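PDB 4EPS: putative fimbrium tip subunit Fim1C from Bacteroides ovatus, which probably forms part of the tip of a fimbrium, a filamentous surface appendage that mediates cell adhesion and biofilm formation. Local coordinates for residues A50-A55 against V84-Y89; N11-N16 against Y149-Q154. All blocks are in the same frame, centred on the assembly; numbering follows the deposited sequence.

Both contacts pair strands near the N-terminal end of the chain, contact 1 nested in the loop that contact 2 closes. Contact 1, within the fimbrillin-like part, is a short antiparallel pairing at the hairpin end of strand 45-52; two backbone bonds hold it, both faces carry apolar contacts, and polar groups gather at the turn end round a glycerol and a water. Contact 2 is parallel: four backbone bonds join residues 11-16 to fimbrillin-like strand 148-174, with one buried apolar side and one partly exposed, more polar side. Their centres lie about 15 Å apart, yet F88 CD1 packs 3.5 Å from L151 CD2, and F153 reaches the backbone of F88 and Y89.

Contact 1 (A50-A55 against V84-Y89); sequences AVKDGA and VGVNFY. With GOL (glycerol), chain B.
V51 O accepts the amide of N87 (V51 O to N87 N 2.9 Å) and also lies 2.7 Å from O2 of a glycerol, whose one proton may instead serve G85 O. The return bond, V51 N to N87 O, is 2.8 Å long and nearly straight at 172°. This hydrogen-bonded pair of an antiparallel sheet joins strand 45-52, just before its type I' turn into strand 55-67, to the start of strand 87-92 in the fimbrillin-like domain. On the buried side, A50 CB sits 3.7 Å from both V86 CG1 and F88 CE2. V86 CG1, anti to its backbone N (chi1 169°), also lies over one face of the F88 ring, offset toward the rim. On the side of V51 and N87, V51 CG2 reaches Y89 CE1 at 3.8 Å, the two side chains crossing obliquely, while F109 stacks on the tyrosine ring. The glycerol, probably from the crystallisation liquor, lies between the turn and G85 and N87, V51 CG1 touching its C3; D53 N donates to its O1 at 2.9 Å. CG of N87, beside its own backbone N (chi1 -75°), comes 3.4 Å from glycerol O2, and ND2 lies beside C2. An alanine at N87 removes the amide, which would probably open a gap beside O2 and C2 of the glycerol, while the backbone pair with V51 remains. At the far end, K52 CG packs on V86 CG2, and the lysine chain then bends; its NZ donates to a water that in turn donates to V84 O.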
loop_
_atom_site.group_PDB
_atom_site.type_symbol
_atom_site.label_atom_id
_atom_site.label_comp_id
_atom_site.label_asym_id
_atom_site.label_seq_id
_atom_site.Cartn_x
_atom_site.Cartn_y
_atom_site.Cartn_z
ATOM N N ALA A 50 -0.149 35.100 -54.095
ATOM C CA ALA A 50 0.038 34.396 -55.361
ATOM C C ALA A 50 1.111 35.138 -56.141
ATOM O O ALA A 50 0.990 36.355 -56.353
ATOM C CB ALA A 50 -1.263 34.330 -56.152
ATOM N N VAL A 51 2.182 34.430 -56.513
ATOM C CA VAL A 51 3.294 35.027 -57.256
ATOM C C VAL A 51 3.284 34.439 -58.667
ATOM O O VAL A 51 3.351 33.221 -58.838
ATOM C CB VAL A 51 4.636 34.821 -56.511
ATOM C CG1 VAL A 51 5.819 35.351 -57.310
ATOM C CG2 VAL A 51 4.592 35.478 -55.130
ATOM N N LYS A 52 3.199 35.319 -59.673
ATOM C CA LYS A 52 3.213 34.943 -61.083
ATOM C C LYS A 52 4.328 35.743 -61.768
ATOM O O LYS A 52 4.370 36.968 -61.627
ATOM C CB LYS A 52 1.837 35.232 -61.712
ATOM C CG LYS A 52 1.620 34.637 -63.096
ATOM C CD LYS A 52 0.670 35.504 -63.910
ATOM C CE LYS A 52 -0.266 34.766 -64.853
ATOM N NZ LYS A 52 0.370 33.620 -65.567
ATOM N N ASP A 53 5.260 35.037 -62.437
ATOM C CA ASP A 53 6.400 35.592 -63.187
ATOM C C ASP A 53 7.209 36.639 -62.374
ATOM O O ASP A 53 7.550 37.701 -62.894
ATOM C CB ASP A 53 5.913 36.189 -64.529
ATOM C CG ASP A 53 5.232 35.174 -65.443
ATOM O OD1 ASP A 53 5.858 34.127 -65.747
ATOM O OD2 ASP A 53 4.082 35.432 -65.863
ATOM N N GLY A 54 7.488 36.320 -61.109
ATOM C CA GLY A 54 8.291 37.151 -60.215
ATOM C C GLY A 54 7.617 38.357 -59.592
ATOM O O GLY A 54 8.306 39.224 -59.057
ATOM N N ALA A 55 6.279 38.422 -59.632
ATOM C CA ALA A 55 5.514 39.517 -59.026
ATOM C C ALA A 55 4.265 38.990 -58.320
ATOM O O ALA A 55 3.614 38.072 -58.823
ATOM C CB ALA A 55 5.111 40.537 -60.086
ATOM N N VAL A 84 -2.210 28.903 -63.813
ATOM C CA VAL A 84 -1.246 27.839 -64.144
ATOM C C VAL A 84 0.178 28.401 -63.999
ATOM O O VAL A 84 0.464 29.484 -64.510
ATOM C CB VAL A 84 -1.489 27.216 -65.555
ATOM C CG1 VAL A 84 -0.357 26.254 -65.950
ATOM C CG2 VAL A 84 -2.841 26.506 -65.610
ATOM N N GLY A 85 1.030 27.679 -63.269
ATOM C CA GLY A 85 2.426 28.060 -63.039
ATOM C C GLY A 85 2.623 29.057 -61.908
ATOM O O GLY A 85 3.758 29.469 -61.632
ATOM N N VAL A 86 1.523 29.449 -61.241
ATOM C CA VAL A 86 1.572 30.419 -60.147
ATOM C C VAL A 86 2.049 29.718 -58.854
ATOM O O VAL A 86 1.657 28.576 -58.572
ATOM C CB VAL A 86 0.197 31.136 -59.969
ATOM C CG1 VAL A 86 0.126 31.942 -58.672
ATOM C CG2 VAL A 86 -0.117 32.028 -61.175
ATOM N N ASN A 87 2.925 30.404 -58.095
ATOM C CA ASN A 87 3.390 29.940 -56.785
ATOM C C ASN A 87 2.508 30.545 -55.691
ATOM O O ASN A 87 2.388 31.768 -55.634
ATOM C CB ASN A 87 4.857 30.317 -56.574
ATOM C CG ASN A 87 5.822 29.459 -57.367
ATOM O OD1 ASN A 87 5.526 28.328 -57.754
ATOM N ND2 ASN A 87 7.005 29.976 -57.626
ATOM N N PHE A 88 1.881 29.712 -54.826
ATOM C CA PHE A 88 1.048 30.238 -53.745
ATOM C C PHE A 88 1.787 30.115 -52.431
ATOM O O PHE A 88 2.536 29.149 -52.229
ATOM C CB PHE A 88 -0.336 29.536 -53.649
ATOM C CG PHE A 88 -1.210 29.771 -54.869
ATOM C CD1 PHE A 88 -1.098 28.955 -55.990
ATOM C CD2 PHE A 88 -2.121 30.819 -54.900
ATOM C CE1 PHE A 88 -1.897 29.177 -57.117
ATOM C CE2 PHE A 88 -2.946 31.013 -56.007
ATOM C CZ PHE A 88 -2.818 30.200 -57.114
ATOM N N TYR A 89 1.576 31.091 -51.538
ATOM C CA TYR A 89 2.231 31.126 -50.217
ATOM C C TYR A 89 1.235 31.484 -49.162
ATOM O O TYR A 89 0.383 32.349 -49.404
ATOM C CB TYR A 89 3.355 32.188 -50.186
ATOM C CG TYR A 89 4.470 31.963 -51.167
ATOM C CD1 TYR A 89 4.393 32.461 -52.467
ATOM C CD2 TYR A 89 5.624 31.282 -50.794
ATOM C CE1 TYR A 89 5.425 32.261 -53.380
ATOM C CE2 TYR A 89 6.669 31.084 -51.698
ATOM C CZ TYR A 89 6.567 31.588 -52.983
ATOM O OH TYR A 89 7.596 31.420 -53.864
HETATM C C1 GOL B . 6.431 31.551 -61.996
HETATM O O1 GOL B . 5.314 32.178 -62.620
HETATM C C2 GOL B . 6.433 31.780 -60.501
HETATM O O2 GOL B . 5.133 31.514 -59.967
HETATM C C3 GOL B . 6.861 33.177 -60.110
HETATM O O3 GOL B . 8.270 33.345 -60.223
HETATM O O HOH W 1 2.192 31.633 -64.570
#

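Contact 2 (N11-N16 against Y149-Q154); sequences NGIVLN and YSLSFQ
V14 O accepts L151 N at 2.8 Å, with the donor nearly along the C=O axis, in this parallel strand pair. The pairing adds strand 14-19, whose first residues lie in the predicted propeptide, to strand 148-174 of the fimbrillin-like domain. The ladder runs in register, V14 opposite S150, L15 opposite L151 and N16 opposite S152. V14 N reaches Y149 O at 3.1 Å, with the donor tilted 26° from the carbonyl plane, and N16 N donates to L151 O. The side of I13, L15, L151 and F153 is the close-packed one. I13 CG2, anti to the backbone N, rests 4.0 Å from L151 CG as the two side chains cross, and CG1 of the same isoleucine meets Y149 CB. In the conformer given, L15 CD2 lies against L151 CB and CD1, the side chains side by side and pointing the same way; a second conformer makes this less certain. L142 of strand 135-145 touches both I13 and L151, and T140 of that strand meets F153.

The other side, with V14, S150, N16 and S152, is looser and partly exposed. Here S150 CB comes 3.6 Å from V14 O. In the conformer given, N16 ND2 lies near S150 CB and N16 CB near S152 OG, a placement left doubtful by a second conformer. The N-terminal end is looser still: OD1 of poorly ordered N11 comes loosely towards Y149 CE1, its placement uncertain, and a water accepts from Y149 N and weakly bridges to G12 O. At the opposite end N16 O takes F153 N at 2.9 Å, from 35° above the carbonyl plane, and meets the edge of the F153 ring, 3.7 Å from F153 CD2.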
loop_
_atom_site.group_PDB
_atom_site.type_symbol
_atom_site.label_atom_id
_atom_site.label_comp_id
_atom_site.label_asym_id
_atom_site.label_seq_id
_atom_site.Cartn_x
_atom_site.Cartn_y
_atom_site.Cartn_z
ATOM N N ASN A 11 -16.208 26.592 -59.285
ATOM C CA ASN A 11 -14.857 26.965 -59.751
ATOM C C ASN A 11 -14.073 27.738 -58.649
ATOM O O ASN A 11 -13.016 28.302 -58.931
ATOM C CB ASN A 11 -14.904 27.772 -61.071
ATOM C CG ASN A 11 -14.168 27.162 -62.240
ATOM O OD1 ASN A 11 -13.165 26.457 -62.095
ATOM N ND2 ASN A 11 -14.615 27.480 -63.445
ATOM N N GLY A 12 -14.591 27.715 -57.412
ATOM C CA GLY A 12 -13.993 28.365 -56.250
ATOM C C GLY A 12 -12.981 27.468 -55.558
ATOM O O GLY A 12 -13.313 26.356 -55.128
ATOM N N ILE A 13 -11.735 27.948 -55.453
ATOM C CA ILE A 13 -10.628 27.198 -54.862
ATOM C C ILE A 13 -10.837 26.973 -53.354
ATOM O O ILE A 13 -11.097 27.912 -52.611
ATOM C CB ILE A 13 -9.294 27.923 -55.183
ATOM C CG1 ILE A 13 -9.091 27.969 -56.727
ATOM C CG2 ILE A 13 -8.102 27.261 -54.485
ATOM C CD1 ILE A 13 -8.138 28.983 -57.219
ATOM N N VAL A 14 -10.713 25.721 -52.923
ATOM C CA VAL A 14 -10.844 25.287 -51.531
ATOM C C VAL A 14 -9.464 25.419 -50.889
ATOM O O VAL A 14 -8.465 25.025 -51.509
ATOM C CB VAL A 14 -11.400 23.839 -51.421
ATOM C CG1 VAL A 14 -11.419 23.339 -49.968
ATOM C CG2 VAL A 14 -12.793 23.738 -52.047
ATOM N N LEU A 15 -9.422 25.975 -49.668
ATOM C CA LEU A 15 -8.180 26.163 -48.911
ATOM C C LEU A 15 -8.074 25.214 -47.766
ATOM O O LEU A 15 -9.004 25.103 -46.953
ATOM C CB LEU A 15 -8.049 27.583 -48.352
ATOM C CG LEU A 15 -7.978 28.777 -49.288
ATOM C CD1 LEU A 15 -7.356 29.934 -48.566
ATOM C CD2 LEU A 15 -7.137 28.499 -50.513
ATOM N N ASN A 16 -6.925 24.537 -47.676
ATOM C CA ASN A 16 -6.630 23.611 -46.593
ATOM C C ASN A 16 -5.302 24.036 -45.982
ATOM O O ASN A 16 -4.416 24.492 -46.710
ATOM C CB ASN A 16 -6.612 22.157 -47.093
ATOM C CG ASN A 16 -7.810 21.787 -47.939
ATOM O OD1 ASN A 16 -8.934 21.658 -47.439
ATOM N ND2 ASN A 16 -7.604 21.670 -49.254
ATOM N N TYR A 149 -10.730 22.661 -57.666
ATOM C CA TYR A 149 -9.363 23.014 -57.320
ATOM C C TYR A 149 -9.190 23.267 -55.843
ATOM O O TYR A 149 -10.128 23.666 -55.145
ATOM C CB TYR A 149 -8.940 24.258 -58.123
ATOM C CG TYR A 149 -8.917 24.032 -59.618
ATOM C CD1 TYR A 149 -10.066 24.200 -60.388
ATOM C CD2 TYR A 149 -7.749 23.644 -60.267
ATOM C CE1 TYR A 149 -10.060 23.957 -61.763
ATOM C CE2 TYR A 149 -7.725 23.430 -61.647
ATOM C CZ TYR A 149 -8.883 23.587 -62.390
ATOM O OH TYR A 149 -8.856 23.392 -63.752
ATOM N N SER A 150 -7.985 22.974 -55.354
ATOM C CA SER A 150 -7.654 23.157 -53.956
ATOM C C SER A 150 -6.222 23.586 -53.789
ATOM O O SER A 150 -5.370 23.295 -54.642
ATOM C CB SER A 150 -7.908 21.875 -53.171
ATOM O OG SER A 150 -7.062 20.819 -53.588
ATOM N N LEU A 151 -5.985 24.338 -52.718
ATOM C CA LEU A 151 -4.680 24.773 -52.239
ATOM C C LEU A 151 -4.498 24.165 -50.893
ATOM O O LEU A 151 -5.314 24.434 -49.996
ATOM C CB LEU A 151 -4.575 26.293 -52.147
ATOM C CG LEU A 151 -4.235 27.036 -53.396
ATOM C CD1 LEU A 151 -4.356 28.530 -53.140
ATOM C CD2 LEU A 151 -2.811 26.652 -53.903
ATOM N N SER A 152 -3.504 23.283 -50.745
ATOM C CA SER A 152 -3.292 22.613 -49.467
ATOM C C SER A 152 -1.892 22.965 -48.979
ATOM O O SER A 152 -0.889 22.544 -49.570
ATOM C CB SER A 152 -3.522 21.108 -49.607
ATOM O OG SER A 152 -3.351 20.444 -48.373
ATOM N N PHE A 153 -1.838 23.840 -47.974
ATOM C CA PHE A 153 -0.579 24.352 -47.451
ATOM C C PHE A 153 -0.043 23.537 -46.303
ATOM O O PHE A 153 -0.799 23.092 -45.427
ATOM C CB PHE A 153 -0.756 25.798 -46.962
ATOM C CG PHE A 153 -1.077 26.788 -48.053
ATOM C CD1 PHE A 153 -0.074 27.287 -48.877
ATOM C CD2 PHE A 153 -2.392 27.182 -48.290
ATOM C CE1 PHE A 153 -0.374 28.191 -49.897
ATOM C CE2 PHE A 153 -2.686 28.091 -49.321
ATOM C CZ PHE A 153 -1.674 28.567 -50.121
ATOM N N GLN A 154 1.281 23.405 -46.276
ATOM C CA GLN A 154 2.025 22.830 -45.148
ATOM C C GLN A 154 2.710 24.025 -44.463
ATOM O O GLN A 154 3.525 24.685 -45.112
ATOM C CB GLN A 154 3.079 21.794 -45.632
ATOM C CG GLN A 154 2.505 20.557 -46.322
ATOM C CD GLN A 154 1.784 19.653 -45.370
ATOM O OE1 GLN A 154 2.116 19.559 -44.193
ATOM N NE2 GLN A 154 0.713 19.062 -45.825
HETATM O O HOH W 2 -12.856 24.734 -57.429
#